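Local coordinates for OxsB protein (PDB 5UL3) that uses cobalamin, a [4Fe-4S] cluster and S-adenosylmethionine to carry out the oxidative ring contraction of dAMP to an oxetane aldehyde in oxetanocin A biosynthesis, at residues T280-F283 with K284-V287. Numbering follows the deposited sequence.
Sequences TVNF and KEEV
N282 offers its amide nitrogen to two glutamates of the short helical turn that follows it. ND2 donates to E285 OE1 at 3.3 Å, with the acceptor lying close to the amide plane but the approach tilted 33° out of the carboxylate plane on its anti side. A weak bond of 3.4 Å runs from ND2 to E286 OE2, and the two side chains cross at about a right angle. CG anti to the backbone N (chi1 180°) places ND2 beside both carboxylates, and its neutral N-H groups suit such acidic company. N282 holds the N-cap position without a side-chain capping bond; its main-chain O accepts E286 N at 3.1 Å. On the apolar side, V287, branched at CB, lays CB 3.7 Å from F283 CD1, obliquely to the ring, while its CG2 meets V281 CG1 at 3.9 Å. A water hydrogen-bonds to F283 O and V287 O, bridging the turn. Y243 of helix 242-252 holds E286 OE1 and N282 N, and E242, a cobalamin-binding residue, touches V281 and V287; this link between strand 273-275 and helix 295-300 thus lies against helix 242-252, with F283 against L333.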
loop_
_atom_site.group_PDB
_atom_site.type_symbol
_atom_site.label_atom_id
_atom_site.label_comp_id
_atom_site.label_asym_id
_atom_site.label_seq_id
_atom_site.Cartn_x
_atom_site.Cartn_y
_atom_site.Cartn_z
ATOM N N THR A 280 5.544 -19.536 -6.125
ATOM C CA THR A 280 5.369 -18.531 -5.083
ATOM C C THR A 280 6.612 -18.433 -4.200
ATOM O O THR A 280 7.213 -19.442 -3.807
ATOM C CB THR A 280 4.132 -18.853 -4.252
ATOM O OG1 THR A 280 2.988 -18.788 -5.113
ATOM C CG2 THR A 280 3.972 -17.818 -3.130
ATOM N N VAL A 281 7.020 -17.195 -3.909
ATOM C CA VAL A 281 8.283 -16.973 -3.208
ATOM C C VAL A 281 8.203 -17.482 -1.771
ATOM O O VAL A 281 7.181 -17.342 -1.089
ATOM C CB VAL A 281 8.646 -15.477 -3.259
ATOM C CG1 VAL A 281 9.835 -15.166 -2.325
ATOM C CG2 VAL A 281 8.996 -15.083 -4.697
ATOM N N ASN A 282 9.294 -18.086 -1.300
ATOM C CA ASN A 282 9.398 -18.495 0.097
ATOM C C ASN A 282 9.674 -17.238 0.931
ATOM O O ASN A 282 10.795 -16.970 1.375
ATOM C CB ASN A 282 10.485 -19.554 0.248
ATOM C CG ASN A 282 10.648 -20.015 1.669
ATOM O OD1 ASN A 282 9.799 -19.748 2.521
ATOM N ND2 ASN A 282 11.744 -20.726 1.939
ATOM N N PHE A 283 8.608 -16.444 1.120
ATOM C CA PHE A 283 8.721 -15.130 1.759
ATOM C C PHE A 283 9.227 -15.245 3.188
ATOM O O PHE A 283 10.036 -14.420 3.630
ATOM C CB PHE A 283 7.353 -14.431 1.728
ATOM C CG PHE A 283 7.359 -13.013 2.224
ATOM C CD1 PHE A 283 8.058 -12.025 1.544
ATOM C CD2 PHE A 283 6.624 -12.660 3.351
ATOM C CE1 PHE A 283 8.041 -10.692 1.990
ATOM C CE2 PHE A 283 6.604 -11.351 3.800
ATOM C CZ PHE A 283 7.314 -10.366 3.114
ATOM N N LYS A 284 8.790 -16.289 3.906
ATOM C CA LYS A 284 9.098 -16.530 5.311
ATOM C C LYS A 284 10.546 -16.225 5.650
ATOM O O LYS A 284 10.832 -15.573 6.666
ATOM C CB LYS A 284 8.799 -17.978 5.686
ATOM C CG LYS A 284 9.264 -18.330 7.082
ATOM C CD LYS A 284 8.473 -19.504 7.650
ATOM C CE LYS A 284 8.716 -19.654 9.152
ATOM N NZ LYS A 284 7.805 -20.670 9.759
ATOM N N GLU A 285 11.462 -16.676 4.798
ATOM C CA GLU A 285 12.874 -16.571 5.126
ATOM C C GLU A 285 13.786 -16.126 3.990
ATOM O O GLU A 285 14.990 -15.999 4.224
ATOM C CB GLU A 285 13.383 -17.915 5.656
ATOM C CG GLU A 285 13.089 -19.080 4.724
ATOM C CD GLU A 285 12.987 -20.396 5.476
ATOM O OE1 GLU A 285 13.113 -21.473 4.841
ATOM O OE2 GLU A 285 12.779 -20.342 6.709
ATOM N N GLU A 286 13.287 -15.883 2.782
ATOM C CA GLU A 286 14.203 -15.506 1.718
ATOM C C GLU A 286 14.183 -14.021 1.394
ATOM O O GLU A 286 15.066 -13.566 0.671
ATOM C CB GLU A 286 13.912 -16.304 0.451
ATOM C CG GLU A 286 14.170 -17.802 0.690
ATOM C CD GLU A 286 14.023 -18.643 -0.557
ATOM O OE1 GLU A 286 13.878 -18.076 -1.654
ATOM O OE2 GLU A 286 14.051 -19.883 -0.430
ATOM N N VAL A 287 13.207 -13.266 1.883
ATOM C CA VAL A 287 13.105 -11.854 1.536
ATOM C C VAL A 287 13.478 -11.052 2.782
ATOM O O VAL A 287 12.726 -11.046 3.775
ATOM C CB VAL A 287 11.709 -11.484 1.014
ATOM C CG1 VAL A 287 11.653 -10.007 0.686
ATOM C CG2 VAL A 287 11.398 -12.283 -0.255
HETATM O O HOH W 1 12.171 -13.319 4.885
#